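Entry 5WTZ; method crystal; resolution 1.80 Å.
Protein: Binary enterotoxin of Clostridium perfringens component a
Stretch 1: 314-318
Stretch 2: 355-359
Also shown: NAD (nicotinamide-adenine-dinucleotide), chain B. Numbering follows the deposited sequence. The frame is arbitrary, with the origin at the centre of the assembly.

Stretch 1 (314-318) DYDFN
Stretch 2 (355-359) KRKLI

How do the backbones lie? Asp314 and Tyr315 end a 3-10 segment, and Asp316 (phi/psi -85/88) opens the loop that follows. Across from it, Arg356 (-58/133) and Lys357 (-96/-2) lead into a strand at Leu358 and Ile359. The nearest CA atoms, of Phe317 and Lys357, stand 8.2 Å apart, so side chains make most of the contact, which buries 269 Å².

Which hydrogen bonds join them? Lys357, with chi1 m and the rest of its chain extended (t, t, t), points its CB toward the first stretch and delivers NZ to Tyr315 O at 3.0 Å. Its backbone N donates to Tyr315 OH at 3.3 Å. Water 1 accepts from Lys357 NZ at 2.9 Å and donates to Asp316 OD1 at 3.2 Å, linking the two charges indirectly.

What does the Tyr315 ring add? With chi1 t, it lies under the lysine chain: Lys357 CD sits 3.9 Å from the ring centroid, over the face, while NZ, 4.3 Å from the centroid, makes an off-centre cation-pi contact.

Where is the apolar packing? Phe317 (m) and Leu358 (m, t) meet at CE2 to CD2, 3.8 Å; Tyr315 CE1 reaches Leu358 CD1 at 4.2 Å. Lys357 CB lies at the phenyl edge, 4.0 Å from Phe317 CD2. Arg356 instead turns away, its NH2 binding NAD O2N at 2.9 Å.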

# COMPACT_ATOMS: atom_id res chain seq x y z
N ASP A 314 -2.18 25.08 3.25
CA ASP A 314 -1.36 23.87 3.29
C ASP A 314 -2.10 22.66 2.72
O ASP A 314 -1.49 21.64 2.44
CB ASP A 314 -0.93 23.58 4.73
CG ASP A 314 0.12 24.56 5.25
OD1 ASP A 314 0.45 25.52 4.53
OD2 ASP A 314 0.60 24.36 6.38
N TYR A 315 -3.41 22.78 2.56
CA TYR A 315 -4.23 21.65 2.09
C TYR A 315 -4.33 21.64 0.55
O TYR A 315 -4.95 20.76 -0.03
CB TYR A 315 -5.60 21.72 2.77
CG TYR A 315 -6.51 20.52 2.58
CD1 TYR A 315 -6.08 19.23 2.88
CD2 TYR A 315 -7.82 20.69 2.14
CE1 TYR A 315 -6.93 18.13 2.72
CE2 TYR A 315 -8.67 19.61 1.98
CZ TYR A 315 -8.22 18.34 2.27
OH TYR A 315 -9.09 17.28 2.09
N ASP A 316 -3.71 22.63 -0.10
CA ASP A 316 -3.69 22.69 -1.56
C ASP A 316 -2.55 21.83 -2.11
O ASP A 316 -1.46 22.34 -2.35
CB ASP A 316 -3.55 24.13 -2.04
CG ASP A 316 -3.73 24.27 -3.55
OD1 ASP A 316 -3.83 23.24 -4.25
OD2 ASP A 316 -3.77 25.41 -4.03
N PHE A 317 -2.82 20.55 -2.33
CA PHE A 317 -1.78 19.61 -2.75
C PHE A 317 -1.49 19.69 -4.24
O PHE A 317 -0.65 18.95 -4.75
CB PHE A 317 -2.16 18.19 -2.36
CG PHE A 317 -2.32 18.00 -0.88
CD1 PHE A 317 -1.37 18.50 0.00
CD2 PHE A 317 -3.43 17.35 -0.37
CE1 PHE A 317 -1.51 18.33 1.37
CE2 PHE A 317 -3.58 17.18 0.99
CZ PHE A 317 -2.63 17.68 1.87
N ASN A 318 -2.19 20.59 -4.93
CA ASN A 318 -1.87 20.88 -6.33
C ASN A 318 -0.59 21.68 -6.45
O ASN A 318 -0.09 21.94 -7.55
CB ASN A 318 -3.03 21.63 -6.99
CG ASN A 318 -4.17 20.70 -7.39
OD1 ASN A 318 -3.97 19.51 -7.59
ND2 ASN A 318 -5.38 21.25 -7.51
N LYS A 355 -14.44 13.96 -2.37
CA LYS A 355 -13.47 15.03 -2.54
C LYS A 355 -12.41 15.11 -1.44
O LYS A 355 -11.47 15.91 -1.56
CB LYS A 355 -14.19 16.37 -2.67
CG LYS A 355 -14.93 16.51 -4.00
CD LYS A 355 -15.50 17.89 -4.22
CE LYS A 355 -16.18 17.96 -5.59
NZ LYS A 355 -16.65 19.33 -5.94
N ARG A 356 -12.53 14.29 -0.39
CA ARG A 356 -11.47 14.24 0.61
C ARG A 356 -10.13 13.84 -0.05
O ARG A 356 -10.09 12.90 -0.85
CB ARG A 356 -11.82 13.25 1.73
CG ARG A 356 -13.06 13.67 2.52
CD ARG A 356 -13.21 12.88 3.80
NE ARG A 356 -14.40 13.33 4.51
CZ ARG A 356 -14.94 12.72 5.56
NH1 ARG A 356 -14.41 11.60 6.03
NH2 ARG A 356 -16.03 13.22 6.12
N LYS A 357 -9.06 14.57 0.27
CA LYS A 357 -7.76 14.45 -0.43
C LYS A 357 -6.78 13.53 0.28
O LYS A 357 -5.66 13.30 -0.19
CB LYS A 357 -7.11 15.83 -0.59
CG LYS A 357 -7.99 16.88 -1.27
CD LYS A 357 -7.29 18.24 -1.26
CE LYS A 357 -8.19 19.35 -1.74
NZ LYS A 357 -7.48 20.65 -1.66
N LEU A 358 -7.20 13.01 1.42
CA LEU A 358 -6.30 12.22 2.25
C LEU A 358 -6.82 10.80 2.32
O LEU A 358 -7.86 10.53 2.94
CB LEU A 358 -6.17 12.85 3.64
CG LEU A 358 -5.54 14.26 3.68
CD1 LEU A 358 -5.74 14.90 5.05
CD2 LEU A 358 -4.05 14.22 3.32
N ILE A 359 -6.10 9.88 1.69
CA ILE A 359 -6.50 8.48 1.63
C ILE A 359 -5.62 7.60 2.51
O ILE A 359 -4.46 7.31 2.18
CB ILE A 359 -6.46 7.95 0.18
CG1 ILE A 359 -7.21 8.90 -0.75
CG2 ILE A 359 -7.00 6.53 0.12
CD1 ILE A 359 -7.05 8.58 -2.25
PA NAD B . -15.85 10.58 11.33
O1A NAD B . -16.62 10.76 12.61
O2A NAD B . -14.61 9.74 11.30
O5B NAD B . -15.43 12.03 10.74
C5B NAD B . -16.27 13.18 10.81
C4B NAD B . -15.41 14.43 10.77
O4B NAD B . -14.58 14.43 11.94
C3B NAD B . -14.50 14.46 9.55
O3B NAD B . -14.40 15.82 9.09
C2B NAD B . -13.16 13.98 10.10
O2B NAD B . -12.05 14.52 9.39
C1B NAD B . -13.20 14.45 11.55
N9A NAD B . -12.43 13.51 12.39
C8A NAD B . -12.64 12.19 12.52
N7A NAD B . -11.72 11.64 13.36
C5A NAD B . -10.91 12.63 13.76
C6A NAD B . -9.73 12.75 14.64
N6A NAD B . -9.24 11.66 15.27
N1A NAD B . -9.16 13.97 14.77
C2A NAD B . -9.65 15.06 14.15
N3A NAD B . -10.72 15.02 13.34
C4A NAD B . -11.37 13.85 13.11
O3 NAD B . -16.88 9.99 10.26
PN NAD B . -16.76 9.91 8.66
O1N NAD B . -15.63 8.96 8.32
O2N NAD B . -16.79 11.32 8.11
O5D NAD B . -18.18 9.23 8.33
C5D NAD B . -18.58 8.01 8.95
C4D NAD B . -19.77 7.44 8.19
O4D NAD B . -19.31 6.90 6.95
C3D NAD B . -20.36 6.26 8.94
O3D NAD B . -21.72 6.11 8.50
C2D NAD B . -19.53 5.09 8.46
O2D NAD B . -20.26 3.86 8.54
C1D NAD B . -19.17 5.48 7.03
N1N NAD B . -17.79 5.11 6.63
C2N NAD B . -16.88 6.06 6.32
C3N NAD B . -15.58 5.70 5.95
C7N NAD B . -14.55 6.73 5.58
O7N NAD B . -14.59 7.88 6.02
N7N NAD B . -13.62 6.33 4.73
C4N NAD B . -15.21 4.36 5.88
C5N NAD B . -16.16 3.41 6.22
C6N NAD B . -17.44 3.82 6.59
O HOH W 1 -5.35 20.48 -3.67